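PDB 4IX8: tyrosine aminotransferase from Leishmania infantum, which probably catalyses the pyridoxal phosphate-dependent transfer of the amino group of tyrosine to 2-oxoglutarate, like other aminotransferases of its class. Local coordinates for residues Ile164-Pro169 with Ala213-Asn218; Glu184-Tyr189 with Met206-Thr211. All coordinates share one frame; numbering follows the deposited sequence.

Both contacts reach the same mixed sheet. Interaction 1 pairs two of its inner parallel strands and is fully buried; backbone hydrogen bonds and apolar side chains make it. Interaction 2 lies nearer the surface. There the next strand, 184-191, meets the loop that leads into strand 211-217, and an arginine held by carboxylates, a carbonyl and a water replaces the apolar chemistry. Their centres are about 10 Å apart. Strands 163-168 and 184-191 are neighbours, joined by backbone bonds such as Arg186 N to Ile164 O. Tyr188 OH adds a probable side-chain bond to Val215 O, 2.7 Å away.

Interaction 1 (Ile164-Pro169 with Ala213-Asn218); sequences ILVCAP and AFVIIN
Ile164 turns CG1 in between its own N and carbonyl carbon (chi1 53°), which leaves CG2 beside the N and facing Ala213, while Phe214 has CG anti to its N (chi1 -165°), which sets the ring against Leu165. Ile164-Ala168 and Ala213-Ile217 are adjacent parallel strands in the central mixed sheet of the aminotransferase fold. Their segment axes approach to 4.7 Å, with only 16° between their directions. Two nearly straight backbone bonds tie them. Leu165 N donates to Ala213 O at 3.0 Å. Leu165 O receives Val215 N at 2.7 Å, so Leu165 spans Ala213 and Val215 as parallel pairing requires.

Side chains continue the contact on both faces of the sheet. On one, Ile164 CG2 lies 3.7 Å from Ala213 CB. The far end of Ile164, CD1, passes obliquely by Val215 CG2 at 4.0 Å. Val166 and Val215 run alongside each other, CG2 to CG2. Tyr174 of helix 173-181 packs on Val166, Val215 and Ile217. On the other face Leu165 approaches the Phe214 ring obliquely, with Leu165 CB 3.6 Å from Phe214 CD2. Tyr188 stacks on this ring, and Phe238 meets it too. All the touching residues are buried, so the contact is part of the sheet's hydrophobic interior. Toward the C-terminal ends the strands spread, and a sulfur contact remains: Cys167 SG sits 4.1 Å from both CG1 and CD1 of Ile217.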
# COMPACT_ATOMS: atom_id res chain seq x y z
N ILE A 164 -10.59 16.94 -10.35
CA ILE A 164 -9.24 17.51 -10.41
C ILE A 164 -8.77 17.60 -11.85
O ILE A 164 -9.24 16.85 -12.71
CB ILE A 164 -8.20 16.71 -9.61
CG1 ILE A 164 -8.22 15.24 -10.02
CG2 ILE A 164 -8.48 16.81 -8.13
CD1 ILE A 164 -7.05 14.49 -9.42
N LEU A 165 -7.86 18.54 -12.12
CA LEU A 165 -7.30 18.73 -13.44
C LEU A 165 -6.03 17.93 -13.49
O LEU A 165 -5.13 18.16 -12.70
CB LEU A 165 -7.02 20.21 -13.76
CG LEU A 165 -8.26 21.12 -13.74
CD1 LEU A 165 -7.94 22.50 -14.27
CD2 LEU A 165 -9.34 20.58 -14.56
N VAL A 166 -5.98 16.97 -14.42
CA VAL A 166 -4.84 16.05 -14.59
C VAL A 166 -4.35 16.07 -16.05
O VAL A 166 -5.17 16.11 -16.98
CB VAL A 166 -5.19 14.63 -14.26
CG1 VAL A 166 -3.96 13.73 -14.36
CG2 VAL A 166 -5.82 14.56 -12.85
N CYS A 167 -3.04 16.09 -16.25
CA CYS A 167 -2.50 16.06 -17.61
C CYS A 167 -2.89 14.77 -18.31
O CYS A 167 -3.06 13.73 -17.68
CB CYS A 167 -0.99 16.23 -17.59
SG CYS A 167 -0.28 15.02 -16.50
N ALA A 168 -3.03 14.84 -19.63
CA ALA A 168 -3.11 13.66 -20.52
C ALA A 168 -2.15 13.94 -21.66
O ALA A 168 -2.20 15.00 -22.24
CB ALA A 168 -4.50 13.44 -21.06
N PRO A 169 -1.27 12.99 -21.99
CA PRO A 169 -1.18 11.65 -21.42
C PRO A 169 -0.50 11.62 -20.08
O PRO A 169 0.31 12.50 -19.76
CB PRO A 169 -0.38 10.88 -22.47
CG PRO A 169 0.49 11.90 -23.11
CD PRO A 169 -0.33 13.19 -23.10
N ALA A 213 -7.97 20.47 -7.36
CA ALA A 213 -6.53 20.40 -7.50
C ALA A 213 -6.12 20.42 -8.96
O ALA A 213 -6.93 20.19 -9.85
CB ALA A 213 -5.99 19.13 -6.81
N PHE A 214 -4.86 20.76 -9.18
CA PHE A 214 -4.21 20.70 -10.48
C PHE A 214 -3.03 19.75 -10.33
O PHE A 214 -2.17 19.98 -9.50
CB PHE A 214 -3.72 22.06 -10.89
CG PHE A 214 -3.35 22.18 -12.33
CD1 PHE A 214 -2.05 21.98 -12.73
CD2 PHE A 214 -4.28 22.54 -13.27
CE1 PHE A 214 -1.69 22.10 -14.08
CE2 PHE A 214 -3.94 22.67 -14.60
CZ PHE A 214 -2.63 22.45 -15.00
N VAL A 215 -3.01 18.66 -11.09
CA VAL A 215 -1.95 17.69 -11.01
C VAL A 215 -0.98 17.84 -12.17
O VAL A 215 -1.41 17.90 -13.33
CB VAL A 215 -2.46 16.25 -11.04
CG1 VAL A 215 -1.29 15.30 -11.03
CG2 VAL A 215 -3.40 15.96 -9.87
N ILE A 216 0.33 17.91 -11.88
CA ILE A 216 1.33 17.79 -12.92
C ILE A 216 2.25 16.62 -12.61
O ILE A 216 2.36 16.17 -11.46
CB ILE A 216 2.17 19.06 -13.12
CG1 ILE A 216 2.99 19.37 -11.89
CG2 ILE A 216 1.29 20.23 -13.55
CD1 ILE A 216 3.95 20.52 -12.10
N ILE A 217 2.84 16.09 -13.68
CA ILE A 217 3.88 15.09 -13.60
C ILE A 217 5.13 15.64 -14.27
O ILE A 217 5.16 15.85 -15.46
CB ILE A 217 3.47 13.76 -14.25
CG1 ILE A 217 2.11 13.26 -13.70
CG2 ILE A 217 4.54 12.73 -13.98
CD1 ILE A 217 1.58 12.01 -14.37
N ASN A 218 6.17 15.85 -13.49
CA ASN A 218 7.36 16.49 -14.00
C ASN A 218 8.62 16.06 -13.25
O ASN A 218 8.76 16.37 -12.10
CB ASN A 218 7.22 17.99 -13.91
CG ASN A 218 8.46 18.69 -14.44
OD1 ASN A 218 8.81 18.53 -15.60
ND2 ASN A 218 9.14 19.42 -13.60

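Interaction 2 (Glu184-Tyr189 with Met206-Thr211); sequences ECRYYY and MVDSHT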
# COMPACT_ATOMS: atom_id res chain seq x y z
N GLU A 184 -13.84 12.95 -10.34
CA GLU A 184 -13.67 13.06 -11.78
C GLU A 184 -12.25 13.49 -12.10
O GLU A 184 -11.78 14.52 -11.59
CB GLU A 184 -14.63 14.07 -12.41
CG GLU A 184 -14.44 14.21 -13.91
CD GLU A 184 -15.24 15.37 -14.51
OE1 GLU A 184 -16.25 15.84 -13.90
OE2 GLU A 184 -14.84 15.86 -15.60
N CYS A 185 -11.60 12.71 -12.97
CA CYS A 185 -10.29 13.03 -13.59
C CYS A 185 -10.55 13.82 -14.85
O CYS A 185 -11.02 13.31 -15.86
CB CYS A 185 -9.52 11.76 -13.92
SG CYS A 185 -7.83 12.02 -14.55
N ARG A 186 -10.35 15.12 -14.74
CA ARG A 186 -10.68 16.04 -15.82
C ARG A 186 -9.37 16.40 -16.50
O ARG A 186 -8.52 17.09 -15.92
CB ARG A 186 -11.42 17.28 -15.32
CG ARG A 186 -11.90 18.19 -16.44
CD ARG A 186 -12.89 19.26 -15.90
NE ARG A 186 -14.12 18.68 -15.33
CZ ARG A 186 -15.09 19.38 -14.73
NH1 ARG A 186 -15.00 20.69 -14.57
NH2 ARG A 186 -16.15 18.75 -14.25
N TYR A 187 -9.21 15.88 -17.70
CA TYR A 187 -7.98 16.00 -18.44
C TYR A 187 -7.78 17.35 -19.03
O TYR A 187 -8.69 17.87 -19.69
CB TYR A 187 -7.96 14.98 -19.56
CG TYR A 187 -7.66 13.57 -19.13
CD1 TYR A 187 -6.61 13.28 -18.28
CD2 TYR A 187 -8.41 12.52 -19.61
CE1 TYR A 187 -6.32 11.96 -17.93
CE2 TYR A 187 -8.14 11.22 -19.25
CZ TYR A 187 -7.10 10.94 -18.43
OH TYR A 187 -6.87 9.61 -18.13
N TYR A 188 -6.59 17.92 -18.83
CA TYR A 188 -6.11 18.99 -19.73
C TYR A 188 -5.01 18.34 -20.61
O TYR A 188 -4.38 17.37 -20.17
CB TYR A 188 -5.62 20.22 -18.95
CG TYR A 188 -4.45 19.90 -18.09
CD1 TYR A 188 -3.17 19.90 -18.63
CD2 TYR A 188 -4.60 19.53 -16.77
CE1 TYR A 188 -2.08 19.58 -17.86
CE2 TYR A 188 -3.51 19.20 -16.00
CZ TYR A 188 -2.25 19.24 -16.55
OH TYR A 188 -1.15 18.92 -15.83
N TYR A 189 -4.77 18.83 -21.82
CA TYR A 189 -3.92 18.09 -22.76
C TYR A 189 -2.53 18.69 -22.83
O TYR A 189 -2.32 19.89 -22.62
CB TYR A 189 -4.62 18.00 -24.16
CG TYR A 189 -5.82 17.06 -24.02
CD1 TYR A 189 -5.63 15.68 -24.00
CD2 TYR A 189 -7.11 17.54 -23.78
CE1 TYR A 189 -6.72 14.79 -23.78
CE2 TYR A 189 -8.20 16.66 -23.56
CZ TYR A 189 -8.00 15.28 -23.57
OH TYR A 189 -9.05 14.37 -23.37
N MET A 206 -11.87 24.69 -17.79
CA MET A 206 -12.31 23.45 -17.16
C MET A 206 -12.52 23.58 -15.65
O MET A 206 -12.94 22.62 -14.99
CB MET A 206 -11.30 22.35 -17.40
CG MET A 206 -11.20 21.97 -18.85
SD MET A 206 -9.88 20.76 -18.92
CE MET A 206 -9.74 20.63 -20.73
N VAL A 207 -12.11 24.72 -15.09
CA VAL A 207 -12.18 24.93 -13.64
C VAL A 207 -13.59 25.33 -13.24
O VAL A 207 -14.17 26.23 -13.82
CB VAL A 207 -11.19 26.01 -13.18
CG1 VAL A 207 -11.29 26.22 -11.67
CG2 VAL A 207 -9.77 25.62 -13.56
N ASP A 208 -14.16 24.62 -12.27
CA ASP A 208 -15.43 25.08 -11.71
C ASP A 208 -15.40 24.96 -10.19
O ASP A 208 -14.35 24.67 -9.60
CB ASP A 208 -16.60 24.32 -12.34
CG ASP A 208 -16.54 22.84 -12.11
OD1 ASP A 208 -16.10 22.39 -11.01
OD2 ASP A 208 -17.01 22.11 -13.00
N SER A 209 -16.56 25.16 -9.56
CA SER A 209 -16.67 25.21 -8.11
C SER A 209 -16.31 23.90 -7.46
O SER A 209 -15.98 23.86 -6.28
CB SER A 209 -18.11 25.62 -7.71
OG SER A 209 -19.08 24.75 -8.28
N HIS A 210 -16.33 22.82 -8.24
CA HIS A 210 -16.00 21.50 -7.68
C HIS A 210 -14.57 21.06 -8.00
O HIS A 210 -14.20 19.95 -7.67
CB HIS A 210 -16.94 20.44 -8.22
CG HIS A 210 -18.34 20.59 -7.76
ND1 HIS A 210 -18.69 20.68 -6.43
CD2 HIS A 210 -19.50 20.68 -8.45
CE1 HIS A 210 -19.99 20.82 -6.33
NE2 HIS A 210 -20.51 20.80 -7.54
N THR A 211 -13.79 21.92 -8.65
CA THR A 211 -12.41 21.57 -9.01
C THR A 211 -11.51 21.76 -7.78
O THR A 211 -11.44 22.86 -7.27
CB THR A 211 -11.88 22.48 -10.15
OG1 THR A 211 -12.70 22.39 -11.32
CG2 THR A 211 -10.51 22.16 -10.50
O HOH W 1 -18.06 19.84 -12.39
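The extended backbone of Glu184-Tyr189 carries Arg186 toward Met206 and Asp208, with Arg186 and Met206 CA atoms 7.7 Å apart; beyond Met206 the loop makes a type I beta turn from Asp208 to Thr211. This joins a strand of the aminotransferase's large mixed sheet to the loop leading into strand 211-217. A salt-bridge network of Glu184, Arg186 and Asp208 is its centre. Arg186 CG is anti to its N and the chain bends at chi3 (-62°). Its NH1 forks between two acceptors close to the guanidinium plane. NH1 lies 2.9 Å from Met206 O. The other acceptor is Asp208 OD2, reached in a nearly straight bond from above the carboxylate, whose plane stands 86° from that of the guanidinium.

Arg186 also holds Glu184 of the same strand through the NE side of the guanidinium: NE bonds OE2 and NH2 bonds OE1, both from above the carboxylate plane. The four bonds to protein atoms together should fix the rotation of the group, and the two carboxylates probably stabilise its positive charge. A water accepts from Arg186 NH2 and donates to Asp208 OD2, 2.6 Å away, closing a second route between the pair.

The loop is itself braced. Asp208 OD1 accepts from His210 N in an Asx turn, and Asp208 N donates to Thr211 OG1 at 2.8 Å. Asn163, at the start of strand 163-168, bonds to both OD1 of Asp208 and OG1 of Thr211.

Met206 and Arg186 run alongside each other with reversed directions, Met206 CB 3.8 Å from Arg186 CD. Extended beyond CG, Met206 brings its thioether to the strand backbone, where its CE lies 4.1 Å from Tyr188 CA.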